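Salmonella typhimurium DB7155 bacteriophage DET7 tailspike (Bacteriophage, PDB 2V5I) is the receptor-binding tailspike of the phage, a trimeric beta-helix protein that binds and hydrolyses the O-antigen of its Salmonella host. Local coordinates at residues A[99-104]-A[124-129]; A[221-226]-A[249-254]; A[473-478]-A[486-491]. All coordinates share one frame; numbering follows the deposited sequence.

Interaction 1 (A[99-104]-A[124-129])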
# COMPACT_ATOMS: atom_id res chain seq x y z
N VAL A 99 33.41 19.11 -5.00
CA VAL A 99 32.41 18.05 -5.15
C VAL A 99 32.26 17.63 -6.61
O VAL A 99 32.53 18.41 -7.52
CB VAL A 99 31.04 18.50 -4.60
CG1 VAL A 99 31.14 18.78 -3.16
CG2 VAL A 99 30.43 19.63 -5.38
N ILE A 100 31.81 16.38 -6.82
CA ILE A 100 31.32 15.94 -8.11
C ILE A 100 29.79 15.97 -8.16
O ILE A 100 29.12 16.10 -7.12
CB ILE A 100 31.85 14.54 -8.52
CG1 ILE A 100 31.43 13.50 -7.49
CG2 ILE A 100 33.35 14.58 -8.74
CD1 ILE A 100 31.55 12.06 -7.95
N PHE A 101 29.27 16.02 -9.39
CA PHE A 101 27.87 16.19 -9.67
C PHE A 101 27.47 15.34 -10.87
O PHE A 101 27.28 15.86 -11.99
CB PHE A 101 27.54 17.67 -9.89
CG PHE A 101 26.11 18.02 -9.78
CD1 PHE A 101 25.52 18.26 -8.54
CD2 PHE A 101 25.30 18.11 -10.89
CE1 PHE A 101 24.17 18.63 -8.44
CE2 PHE A 101 23.94 18.47 -10.78
CZ PHE A 101 23.40 18.73 -9.56
N PRO A 102 27.31 14.00 -10.65
CA PRO A 102 27.09 13.09 -11.76
C PRO A 102 25.65 13.09 -12.32
O PRO A 102 25.09 12.03 -12.59
CB PRO A 102 27.46 11.72 -11.16
CG PRO A 102 27.13 11.87 -9.66
CD PRO A 102 27.54 13.30 -9.37
N TRP A 103 25.03 14.27 -12.39
CA TRP A 103 23.71 14.45 -13.04
C TRP A 103 23.81 15.59 -14.03
O TRP A 103 24.37 16.64 -13.72
CB TRP A 103 22.63 14.76 -12.00
CG TRP A 103 22.51 13.70 -10.95
CD1 TRP A 103 21.73 12.55 -10.97
CD2 TRP A 103 23.19 13.69 -9.69
NE1 TRP A 103 21.92 11.85 -9.82
CE2 TRP A 103 22.83 12.50 -9.03
CE3 TRP A 103 24.08 14.56 -9.07
CZ2 TRP A 103 23.32 12.17 -7.77
CZ3 TRP A 103 24.58 14.24 -7.81
CH2 TRP A 103 24.21 13.04 -7.19
N ASP A 104 23.23 15.40 -15.19
CA ASP A 104 23.26 16.47 -16.18
C ASP A 104 22.08 17.43 -16.05
O ASP A 104 21.21 17.27 -15.20
CB ASP A 104 23.45 15.91 -17.61
CG ASP A 104 22.22 15.23 -18.18
OD1 ASP A 104 21.08 15.45 -17.69
OD2 ASP A 104 22.42 14.45 -19.15
N LYS A 124 29.01 24.07 -1.36
CA LYS A 124 28.53 23.62 -0.08
C LYS A 124 27.07 23.16 -0.19
O LYS A 124 26.51 22.62 0.78
CB LYS A 124 28.58 24.78 0.93
CG LYS A 124 29.28 24.47 2.18
CD LYS A 124 29.16 25.67 3.19
CE LYS A 124 30.37 26.54 3.26
NZ LYS A 124 30.24 27.48 4.45
N ILE A 125 26.45 23.38 -1.34
CA ILE A 125 24.98 23.22 -1.44
C ILE A 125 24.47 22.06 -2.28
O ILE A 125 23.31 21.67 -2.14
CB ILE A 125 24.27 24.51 -1.91
CG1 ILE A 125 24.62 24.82 -3.34
CG2 ILE A 125 24.63 25.66 -0.99
CD1 ILE A 125 23.65 25.73 -4.03
N GLU A 126 25.32 21.46 -3.11
CA GLU A 126 24.90 20.32 -3.91
C GLU A 126 26.11 19.53 -4.37
O GLU A 126 27.26 19.99 -4.26
CB GLU A 126 24.11 20.76 -5.12
CG GLU A 126 24.87 21.62 -6.08
CD GLU A 126 23.98 22.24 -7.19
OE1 GLU A 126 22.75 22.03 -7.23
OE2 GLU A 126 24.53 22.93 -8.06
N GLY A 127 25.87 18.34 -4.86
CA GLY A 127 26.94 17.40 -5.18
C GLY A 127 27.55 16.79 -3.95
O GLY A 127 27.08 17.01 -2.83
N TYR A 128 28.55 15.93 -4.15
CA TYR A 128 29.23 15.34 -3.00
C TYR A 128 30.73 15.15 -3.23
O TYR A 128 31.21 15.05 -4.37
CB TYR A 128 28.56 14.00 -2.60
CG TYR A 128 28.69 12.89 -3.63
CD1 TYR A 128 27.78 12.82 -4.74
CD2 TYR A 128 29.71 11.96 -3.59
CE1 TYR A 128 27.87 11.80 -5.66
CE2 TYR A 128 29.81 10.97 -4.55
CZ TYR A 128 28.91 10.89 -5.61
OH TYR A 128 28.99 9.89 -6.56
N GLN A 129 31.44 15.11 -2.12
CA GLN A 129 32.89 14.85 -2.12
C GLN A 129 33.18 13.40 -2.51
O GLN A 129 32.66 12.48 -1.88
CB GLN A 129 33.48 15.12 -0.76
CG GLN A 129 33.37 16.57 -0.28
CD GLN A 129 33.54 16.67 1.21
OE1 GLN A 129 34.63 16.55 1.73
NE2 GLN A 129 32.42 16.93 1.92
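Ile100 lays its CG1 over one face of the Tyr128 ring, 4.2 Å from the ring centroid and displaced toward the rim, a CH-pi contact that its CD1 extends to the phenol carbon, with Ile100 CD1 3.7 Å from Tyr128 CZ. The isoleucine reaches the ring because CG1 is tucked between the backbone N and the carbonyl carbon (chi1 60°). Pro102 CD and Trp103 CH2 both approach Tyr128 CE1, the tryptophan at the edge of the phenol ring, and both side chains cross the tyrosine at about a right angle. The backbones of Ile100 and Tyr128 make a single antiparallel bridge: Ile100 N donates to Tyr128 O (2.9 Å) and Tyr128 N returns a bond to Ile100 O (3.0 Å).

Next along the chain, Phe101 CE1 rests 3.8 Å from Glu126 CD, the ring and carboxylate planes 46° apart, while Gly127 N lies in plane at the ring edge. Gly127 has positive phi; a beta carbon there would collide with Ile100 O, and its absence permits the close approach of the backbones. Trp103 CE3 covers the centre of one Phe101 face.

The segments belong to loops of the excursion between strands 85-92 and 156-161 of the beta-helix. The polar ends are held from outside the pair: Tyr128 OH bonds Asp134, and Glu126 OE2 forms a salt bridge with Lys121. Within this largely buried contact, two backbone bonds thus fix the register and apolar packing supplies most of the side-chain contact, whereas Glu126 O is buried without a polar partner in the model.

Interaction 2 (A[221-226]-A[249-254])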
# COMPACT_ATOMS: atom_id res chain seq x y z
N ARG A 221 13.37 14.70 5.22
CA ARG A 221 14.18 14.39 4.06
C ARG A 221 15.64 14.77 4.27
O ARG A 221 15.97 15.69 5.02
CB ARG A 221 13.76 15.30 2.89
CG ARG A 221 12.36 15.51 2.60
CD ARG A 221 12.13 16.77 1.69
NE ARG A 221 12.90 16.67 0.46
CZ ARG A 221 12.53 16.01 -0.64
NH1 ARG A 221 11.40 15.30 -0.67
NH2 ARG A 221 13.36 15.94 -1.69
N VAL A 222 16.49 14.02 3.58
CA VAL A 222 17.91 14.29 3.45
C VAL A 222 18.35 14.25 1.98
O VAL A 222 17.77 13.55 1.19
CB VAL A 222 18.75 13.33 4.31
CG1 VAL A 222 18.37 13.46 5.79
CG2 VAL A 222 18.62 11.91 3.90
N HIS A 223 19.35 15.08 1.65
CA HIS A 223 19.84 15.29 0.27
C HIS A 223 21.38 15.13 0.18
O HIS A 223 22.12 15.54 1.11
CB HIS A 223 19.54 16.70 -0.22
CG HIS A 223 18.10 17.02 -0.48
ND1 HIS A 223 17.72 18.18 -1.10
CD2 HIS A 223 16.95 16.32 -0.24
CE1 HIS A 223 16.40 18.21 -1.23
NE2 HIS A 223 15.91 17.08 -0.73
N TYR A 224 21.83 14.53 -0.92
CA TYR A 224 23.26 14.41 -1.23
C TYR A 224 24.00 13.64 -0.09
O TYR A 224 23.47 12.61 0.37
CB TYR A 224 23.87 15.81 -1.56
CG TYR A 224 23.29 16.39 -2.83
CD1 TYR A 224 23.55 15.82 -4.03
CD2 TYR A 224 22.47 17.54 -2.81
CE1 TYR A 224 23.02 16.35 -5.23
CE2 TYR A 224 21.95 18.06 -3.98
CZ TYR A 224 22.19 17.47 -5.16
OH TYR A 224 21.64 17.97 -6.33
N GLY A 225 25.19 14.08 0.30
CA GLY A 225 26.05 13.31 1.20
C GLY A 225 26.91 12.35 0.36
O GLY A 225 26.51 11.84 -0.68
N SER A 226 28.13 12.11 0.82
CA SER A 226 29.01 11.20 0.12
C SER A 226 28.73 9.74 0.52
O SER A 226 29.22 8.80 -0.17
CB SER A 226 30.45 11.46 0.51
OG SER A 226 30.88 12.76 0.18
N THR A 249 12.47 10.49 3.38
CA THR A 249 12.92 10.46 2.00
C THR A 249 14.40 10.80 1.97
O THR A 249 14.85 11.69 2.69
CB THR A 249 12.15 11.50 1.15
OG1 THR A 249 10.75 11.19 1.14
CG2 THR A 249 12.71 11.58 -0.29
N SER A 250 15.17 10.06 1.15
CA SER A 250 16.52 10.41 0.75
C SER A 250 16.59 10.64 -0.74
O SER A 250 16.08 9.85 -1.50
CB SER A 250 17.52 9.29 1.11
OG SER A 250 18.79 9.39 0.44
N TRP A 251 17.26 11.72 -1.13
CA TRP A 251 17.47 12.06 -2.56
C TRP A 251 18.98 12.26 -2.85
O TRP A 251 19.71 12.98 -2.11
CB TRP A 251 16.75 13.34 -2.91
CG TRP A 251 16.88 13.83 -4.35
CD1 TRP A 251 16.44 13.25 -5.50
CD2 TRP A 251 17.47 15.07 -4.73
NE1 TRP A 251 16.72 14.05 -6.58
CE2 TRP A 251 17.33 15.19 -6.13
CE3 TRP A 251 18.04 16.11 -4.01
CZ2 TRP A 251 17.79 16.32 -6.82
CZ3 TRP A 251 18.50 17.23 -4.69
CH2 TRP A 251 18.34 17.33 -6.09
N ARG A 252 19.44 11.62 -3.91
CA ARG A 252 20.81 11.71 -4.44
C ARG A 252 21.91 11.41 -3.40
O ARG A 252 22.97 12.02 -3.38
CB ARG A 252 21.04 13.08 -5.10
CG ARG A 252 20.32 13.22 -6.44
CD ARG A 252 20.64 14.54 -7.13
NE ARG A 252 19.96 14.59 -8.44
CZ ARG A 252 20.02 15.63 -9.26
NH1 ARG A 252 20.71 16.70 -8.93
NH2 ARG A 252 19.37 15.60 -10.42
N ALA A 253 21.69 10.38 -2.60
CA ALA A 253 22.74 9.87 -1.69
C ALA A 253 23.93 9.42 -2.52
O ALA A 253 23.81 8.72 -3.52
CB ALA A 253 22.22 8.70 -0.87
N GLY A 254 25.11 9.84 -2.08
CA GLY A 254 26.38 9.38 -2.71
C GLY A 254 26.61 7.91 -2.52
O GLY A 254 27.33 7.31 -3.36
O HOH W 1 20.56 11.60 0.65
O HOH W 2 29.76 6.61 -1.60
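Backbone hydrogen bonds join Val222 and its neighbours to strand 249-251 in parallel: Val222 N donates to Thr249 O, Trp251 N to Val222 O, and Tyr224 N to Trp251 O, the last at 2.9 Å. Such parallel pairing between successive coils is the signature of the beta-helix. Beyond the strands, Gly254 N bonds Gly225 O at 2.8 Å, and a beta carbon on Gly254 would strike that same oxygen. One water is hydrogen-bonded to Ser250 OG and lies within reach of the carbonyl oxygens Tyr224 O and Trp251 O, linking the two segments, though more acceptors surround it than it has protons to give.

The aromatic contacts centre on Trp251, whose CG lies anti to the backbone N (chi1 179°). Its CE3 sits over the middle of the His223 face, an edge-to-face pair with centroids 4.9 Å apart and planes at 68°. The far end of the indole meets Tyr224, with Trp251 CZ3 3.6 Å from Tyr224 CE2; the side chains lie side by side and point the same way, their ring planes oblique to each other.

Among the polar side chains, Arg252 runs extended beside Tyr224 and donates NH1 to Tyr224 OH (3.0 Å), while its CD packs 3.5 Å from Tyr224 CE1. Arg221 grips His223 side-on: NE and NH2 both donate to His223 NE2, NH2 at 3.0 Å. Arg221 NH2 also bonds Ser240 O of the second subunit, and Ser240 of that subunit packs against His223 and Trp251 as well.

Accepting from two guanidinium nitrogens suggests that His223 NE2 is unprotonated, and the adjacent positive charge would probably disfavour protonation there. Because Arg221 is also held by the second subunit, the pair probably ties the imidazole's orientation to the interface.

Interaction 3 (A[473-478]-A[486-491])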
# COMPACT_ATOMS: atom_id res chain seq x y z
N ARG A 473 -6.74 -22.14 -29.08
CA ARG A 473 -6.94 -20.86 -29.75
C ARG A 473 -8.33 -20.82 -30.37
O ARG A 473 -8.85 -21.83 -30.85
CB ARG A 473 -5.90 -20.72 -30.88
CG ARG A 473 -4.47 -21.02 -30.54
CD ARG A 473 -3.50 -20.53 -31.68
NE ARG A 473 -3.42 -19.06 -31.67
CZ ARG A 473 -2.97 -18.30 -32.68
NH1 ARG A 473 -2.55 -18.84 -33.82
NH2 ARG A 473 -2.96 -16.98 -32.54
N SER A 474 -8.97 -19.65 -30.28
CA SER A 474 -10.24 -19.38 -30.97
C SER A 474 -9.99 -18.31 -32.06
O SER A 474 -9.25 -17.35 -31.85
CB SER A 474 -11.24 -18.86 -29.94
OG SER A 474 -12.47 -18.59 -30.56
N HIS A 475 -10.65 -18.48 -33.21
CA HIS A 475 -10.43 -17.63 -34.39
C HIS A 475 -11.82 -17.24 -34.89
O HIS A 475 -12.70 -18.09 -34.98
CB HIS A 475 -9.82 -18.45 -35.51
CG HIS A 475 -8.45 -18.98 -35.26
ND1 HIS A 475 -7.33 -18.42 -35.84
CD2 HIS A 475 -8.02 -20.08 -34.60
CE1 HIS A 475 -6.27 -19.12 -35.48
NE2 HIS A 475 -6.66 -20.14 -34.72
N LEU A 476 -12.02 -15.98 -35.25
CA LEU A 476 -13.30 -15.66 -35.86
C LEU A 476 -13.47 -16.25 -37.26
O LEU A 476 -12.49 -16.41 -38.00
CB LEU A 476 -13.56 -14.16 -35.82
CG LEU A 476 -12.74 -13.20 -36.63
CD1 LEU A 476 -13.08 -13.24 -38.14
CD2 LEU A 476 -12.95 -11.76 -36.08
N ASN A 477 -14.71 -16.68 -37.58
CA ASN A 477 -15.07 -17.06 -38.94
C ASN A 477 -15.56 -15.83 -39.73
O ASN A 477 -16.59 -15.24 -39.36
CB ASN A 477 -16.13 -18.19 -38.93
CG ASN A 477 -15.53 -19.56 -38.72
OD1 ASN A 477 -14.56 -19.94 -39.40
ND2 ASN A 477 -16.20 -20.39 -37.88
N GLY A 478 -14.77 -15.43 -40.72
CA GLY A 478 -15.26 -14.44 -41.69
C GLY A 478 -15.02 -13.01 -41.28
O GLY A 478 -14.06 -12.35 -41.73
N TRP A 486 -14.06 -20.60 -34.74
CA TRP A 486 -13.49 -21.94 -34.70
C TRP A 486 -12.43 -22.09 -33.62
O TRP A 486 -11.70 -21.13 -33.38
CB TRP A 486 -12.98 -22.41 -36.04
CG TRP A 486 -11.87 -21.66 -36.69
CD1 TRP A 486 -12.00 -20.60 -37.51
CD2 TRP A 486 -10.49 -22.08 -36.81
NE1 TRP A 486 -10.80 -20.26 -38.07
CE2 TRP A 486 -9.84 -21.13 -37.61
CE3 TRP A 486 -9.75 -23.10 -36.23
CZ2 TRP A 486 -8.48 -21.24 -37.96
CZ3 TRP A 486 -8.42 -23.20 -36.55
CH2 TRP A 486 -7.79 -22.26 -37.39
N THR A 487 -12.38 -23.27 -33.03
CA THR A 487 -11.46 -23.55 -31.89
C THR A 487 -10.43 -24.58 -32.38
O THR A 487 -10.77 -25.54 -33.07
CB THR A 487 -12.25 -24.11 -30.73
OG1 THR A 487 -13.24 -23.12 -30.32
CG2 THR A 487 -11.38 -24.35 -29.52
N GLU A 488 -9.18 -24.40 -31.97
CA GLU A 488 -8.16 -25.39 -32.29
C GLU A 488 -7.30 -25.71 -31.09
O GLU A 488 -7.06 -24.87 -30.21
CB GLU A 488 -7.27 -24.99 -33.42
CG GLU A 488 -6.62 -23.71 -33.29
CD GLU A 488 -5.54 -23.37 -34.35
OE1 GLU A 488 -5.22 -24.14 -35.30
OE2 GLU A 488 -5.01 -22.23 -34.22
N LEU A 489 -6.77 -26.94 -31.12
CA LEU A 489 -5.81 -27.45 -30.17
C LEU A 489 -4.58 -27.75 -31.03
O LEU A 489 -4.67 -28.51 -32.00
CB LEU A 489 -6.35 -28.77 -29.60
CG LEU A 489 -5.81 -29.33 -28.34
CD1 LEU A 489 -6.16 -28.35 -27.24
CD2 LEU A 489 -6.52 -30.70 -28.18
N THR A 490 -3.46 -27.09 -30.72
CA THR A 490 -2.23 -27.19 -31.52
C THR A 490 -1.03 -27.67 -30.73
O THR A 490 -0.99 -27.64 -29.50
CB THR A 490 -1.83 -25.81 -32.15
OG1 THR A 490 -1.23 -24.98 -31.16
CG2 THR A 490 -3.02 -25.08 -32.76
N ALA A 491 -0.02 -28.11 -31.51
CA ALA A 491 1.24 -28.62 -30.94
C ALA A 491 2.39 -28.16 -31.85
O ALA A 491 2.30 -28.19 -33.10
CB ALA A 491 1.25 -30.16 -30.87
O HOH W 3 -2.85 -21.13 -35.08
O HOH W 4 -13.89 -20.64 -31.27
O HOH W 5 -10.30 -17.94 -39.98
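The imidazole of His475 and the six-membered ring of Trp486 lie almost flat on each other in an offset stack, centroids 3.8 Å apart and planes at 6°. Trp486 CZ2 sits over the centre of one imidazole face, and His475 CB covers the five-membered ring of the indole in a CH-pi contact, 3.5 Å from its centroid. In the plane at the imidazole edge is Glu488 OE2, to which His475 NE2 donates a 2.7 Å hydrogen bond, although the oxygen is met from above the carboxylate plane. A water in the plane of the Trp486 ring accepts from its NE1 at 3.0 Å.

Arg473 CD packs alongside Glu488 OE2 at 3.4 Å, and a water links Arg473 NH1 to that oxygen; Arg473 NE forms a salt bridge with Glu455. Glu488 OE1 bonds Ser501. Main-chain bonds pair Arg473 with Glu488 and His475 with Trp486 on both sides of Ser474-Thr487, a non-hydrogen-bonded pair.

This hairpin supplies the second (470-476) and third (485-493) strands of a five-stranded antiparallel sheet, between 453-460 and 501-504; the face bearing Ser474 and Thr487 meets the second subunit: Ser474 OG bonds Ser469 OG and Thr487 OG1 bonds Thr490 O, both of that subunit.

Read from the N terminus, the three contacts follow in series, none nested in or crossing another. Interaction 1 closes a loop of 19 intervening residues within the excursion between strands 85-92 and 156-161. Interaction 2 closes one turn of the beta-helix, joining strands 220-224 and 249-251 of consecutive coils. The two touch: Gln129 O probably bonds Ser226 OG, and Phe101 and Trp103 pack on Tyr224 and Arg252, seating the excursion on the wall of the beta-helix. Interaction 3 closes a short hairpin in the antiparallel sheet farther toward the C terminus, its nearest atoms about 45 Å from interaction 2. Both of these contacts meet the second subunit.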